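Local coordinates for abietadiene synthase, chloroplastic (PDB 3S9V), which is a largely helical plant terpene synthase that contains an N-terminal terpene synthase domain and a metal-binding terpene synthase domain, at residues E281-I285 and E433-I438. Numbering follows the deposited sequence.
Sequences ERLGI and EARSYI
A Schellman motif closes helix 269-282 in the largely helical terpene synthase fold, and its turn packs against one side of helix 430-440. Glu281 and Arg282 are helical; Gly284 leaves the helix with phi/psi 77/17, and its N bonds back to Glu281 O at 2.9 Å. Glycine suits this place twice over: it tolerates the positive phi, and a CB here would collide with the Ala434 methyl, whose CB instead lies 4.0 Å from Gly284 CA. Small residues thus let the backbones close in, to 4.8 Å between Leu283 CA and Ala434 CA.

The cationic contact belongs to Arg282. With chi1 m, chi2 t and chi3 p, its guanidinium lies flat on the Tyr437 ring (chi1 t), planes at 20° and centres 3.9 Å apart, an off-centre cation-pi pair; the CD methylene adds a CH-pi contact over the same ring. A salt bridge to Glu416 of helix 413-422 satisfies the charge while leaving the flat face for the tyrosine.

Apolar packing falls to Leu283 (m, t). Its CA-CB bond points away, yet CD2 swings back to within 3.6 Å of Tyr437 CD2 and 3.9 Å of Ile438 CG1, and the side chain also touches Tyr463 and Ala467 of helix 461-491.

Between the backbones, Ala434 CA donates a nearly linear C-H...O contact to Arg282 O at 3.3 Å.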
ATOM      1  N   GLU A 281      -5.150   0.845  -6.429  1.00 24.46           N
ATOM      2  CA  GLU A 281      -5.685   0.177  -5.247  1.00 25.66           C
ATOM      3  C   GLU A 281      -5.702   1.159  -4.077  1.00 25.26           C
ATOM      4  O   GLU A 281      -6.725   1.307  -3.413  1.00 28.00           O
ATOM      5  CB  GLU A 281      -4.858  -1.058  -4.881  1.00 21.39           C
ATOM      6  CG  GLU A 281      -4.937  -2.175  -5.914  1.00 33.67           C
ATOM      7  CD  GLU A 281      -4.285  -3.465  -5.445  1.00 42.95           C
ATOM      8  OE1 GLU A 281      -3.119  -3.418  -4.991  1.00 38.70           O
ATOM      9  OE2 GLU A 281      -4.940  -4.529  -5.540  1.00 45.34           O
ATOM     10  N   ARG A 282      -4.578   1.838  -3.846  1.00 23.19           N
ATOM     11  CA  ARG A 282      -4.458   2.815  -2.755  1.00 23.02           C
ATOM     12  C   ARG A 282      -5.424   3.994  -2.901  1.00 23.39           C
ATOM     13  O   ARG A 282      -5.841   4.583  -1.902  1.00 21.19           O
ATOM     14  CB  ARG A 282      -3.035   3.371  -2.675  1.00 13.95           C
ATOM     15  CG  ARG A 282      -1.975   2.359  -2.320  1.00 26.32           C
ATOM     16  CD  ARG A 282      -0.603   3.017  -2.300  1.00 35.09           C
ATOM     17  NE  ARG A 282      -0.339   3.766  -1.074  1.00 28.18           N
ATOM     18  CZ  ARG A 282       0.760   4.488  -0.869  1.00 30.61           C
ATOM     19  NH1 ARG A 282       1.685   4.564  -1.813  1.00 26.25           N
ATOM     20  NH2 ARG A 282       0.955   5.102   0.292  1.00 21.54           N
ATOM     21  N   LEU A 283      -5.751   4.351  -4.143  1.00 22.52           N
ATOM     22  CA  LEU A 283      -6.682   5.447  -4.396  1.00 24.22           C
ATOM     23  C   LEU A 283      -8.131   4.965  -4.292  1.00 23.78           C
ATOM     24  O   LEU A 283      -9.060   5.761  -4.389  1.00 24.94           O
ATOM     25  CB  LEU A 283      -6.441   6.059  -5.779  1.00 20.98           C
ATOM     26  CG  LEU A 283      -5.224   6.973  -5.931  1.00 28.98           C
ATOM     27  CD1 LEU A 283      -5.121   7.424  -7.384  1.00 22.86           C
ATOM     28  CD2 LEU A 283      -5.353   8.182  -5.002  1.00 22.61           C
ATOM     29  N   GLY A 284      -8.308   3.657  -4.113  1.00 23.00           N
ATOM     30  CA  GLY A 284      -9.634   3.077  -3.958  1.00 22.54           C
ATOM     31  C   GLY A 284     -10.503   2.900  -5.191  1.00 24.14           C
ATOM     32  O   GLY A 284     -11.711   2.691  -5.058  1.00 27.45           O
ATOM     33  N   ILE A 285      -9.906   2.951  -6.379  1.00 20.82           N
ATOM     34  CA  ILE A 285     -10.658   2.815  -7.627  1.00 20.45           C
ATOM     35  C   ILE A 285     -10.349   1.539  -8.409  1.00 25.56           C
ATOM     36  O   ILE A 285     -10.737   1.409  -9.576  1.00 26.31           O
ATOM     37  CB  ILE A 285     -10.394   4.013  -8.564  1.00 16.90           C
ATOM     38  CG1 ILE A 285      -8.888   4.184  -8.775  1.00 20.78           C
ATOM     39  CG2 ILE A 285     -10.980   5.280  -7.967  1.00 21.07           C
ATOM     40  CD1 ILE A 285      -8.512   5.297  -9.743  1.00 17.46           C
ATOM     41  N   GLU A 433      -8.066   4.594   4.055  1.00 23.51           N
ATOM     42  CA  GLU A 433      -6.778   4.562   3.370  1.00 22.25           C
ATOM     43  C   GLU A 433      -6.920   5.297   2.044  1.00 21.46           C
ATOM     44  O   GLU A 433      -6.044   6.061   1.650  1.00 24.17           O
ATOM     45  CB  GLU A 433      -6.314   3.127   3.092  1.00 21.06           C
ATOM     46  CG  GLU A 433      -4.931   3.078   2.425  1.00 36.67           C
ATOM     47  CD  GLU A 433      -4.363   1.670   2.278  1.00 46.79           C
ATOM     48  OE1 GLU A 433      -4.327   0.931   3.285  1.00 46.53           O
ATOM     49  OE2 GLU A 433      -3.936   1.308   1.157  1.00 46.16           O
ATOM     50  N   ALA A 434      -8.033   5.070   1.362  1.00 19.84           N
ATOM     51  CA  ALA A 434      -8.265   5.720   0.084  1.00 18.77           C
ATOM     52  C   ALA A 434      -8.304   7.234   0.252  1.00 21.71           C
ATOM     53  O   ALA A 434      -7.763   7.973  -0.580  1.00 19.84           O
ATOM     54  CB  ALA A 434      -9.568   5.220  -0.534  1.00 15.47           C
ATOM     55  N   ARG A 435      -8.931   7.702   1.329  1.00 22.80           N
ATOM     56  CA  ARG A 435      -9.023   9.140   1.549  1.00 25.31           C
ATOM     57  C   ARG A 435      -7.646   9.693   1.819  1.00 22.48           C
ATOM     58  O   ARG A 435      -7.287  10.753   1.307  1.00 23.48           O
ATOM     59  CB  ARG A 435      -9.941   9.482   2.730  1.00 25.73           C
ATOM     60  CG  ARG A 435     -10.293  10.970   2.797  1.00 25.00           C
ATOM     61  CD  ARG A 435     -11.286  11.264   3.903  1.00 39.82           C
ATOM     62  NE  ARG A 435     -12.065  12.476   3.655  1.00 40.26           N
ATOM     63  CZ  ARG A 435     -11.545  13.694   3.589  1.00 45.88           C
ATOM     64  NH1 ARG A 435     -12.328  14.738   3.361  1.00 43.01           N
ATOM     65  NH2 ARG A 435     -10.240  13.869   3.749  1.00 46.66           N
ATOM     66  N   SER A 436      -6.873   8.967   2.616  1.00 22.31           N
ATOM     67  CA  SER A 436      -5.525   9.403   2.960  1.00 22.24           C
ATOM     68  C   SER A 436      -4.668   9.575   1.704  1.00 21.97           C
ATOM     69  O   SER A 436      -4.076  10.634   1.477  1.00 20.23           O
ATOM     70  CB  SER A 436      -4.869   8.387   3.898  1.00 20.36           C
ATOM     71  OG  SER A 436      -3.610   8.839   4.362  1.00 24.30           O
ATOM     72  N   TYR A 437      -4.620   8.540   0.877  1.00 18.95           N
ATOM     73  CA  TYR A 437      -3.807   8.608  -0.321  1.00 20.45           C
ATOM     74  C   TYR A 437      -4.306   9.654  -1.317  1.00 21.26           C
ATOM     75  O   TYR A 437      -3.509  10.304  -1.995  1.00 17.55           O
ATOM     76  CB  TYR A 437      -3.712   7.234  -0.986  1.00 18.80           C
ATOM     77  CG  TYR A 437      -2.516   7.123  -1.898  1.00 20.22           C
ATOM     78  CD1 TYR A 437      -1.240   7.458  -1.441  1.00 17.65           C
ATOM     79  CD2 TYR A 437      -2.653   6.709  -3.221  1.00 22.93           C
ATOM     80  CE1 TYR A 437      -0.136   7.382  -2.280  1.00 22.10           C
ATOM     81  CE2 TYR A 437      -1.546   6.633  -4.069  1.00 19.19           C
ATOM     82  CZ  TYR A 437      -0.299   6.970  -3.590  1.00 17.22           C
ATOM     83  OH  TYR A 437       0.790   6.908  -4.423  1.00 24.85           O
ATOM     84  N   ILE A 438      -5.622   9.817  -1.403  1.00 23.10           N
ATOM     85  CA  ILE A 438      -6.199  10.804  -2.303  1.00 21.09           C
ATOM     86  C   ILE A 438      -5.616  12.185  -1.980  1.00 24.04           C
ATOM     87  O   ILE A 438      -5.424  13.013  -2.870  1.00 27.22           O
ATOM     88  CB  ILE A 438      -7.747  10.827  -2.173  1.00 22.31           C
ATOM     89  CG1 ILE A 438      -8.323   9.608  -2.888  1.00 17.29           C
ATOM     90  CG2 ILE A 438      -8.327  12.134  -2.727  1.00 15.45           C
ATOM     91  CD1 ILE A 438      -9.825   9.548  -2.899  1.00 24.00           C
TER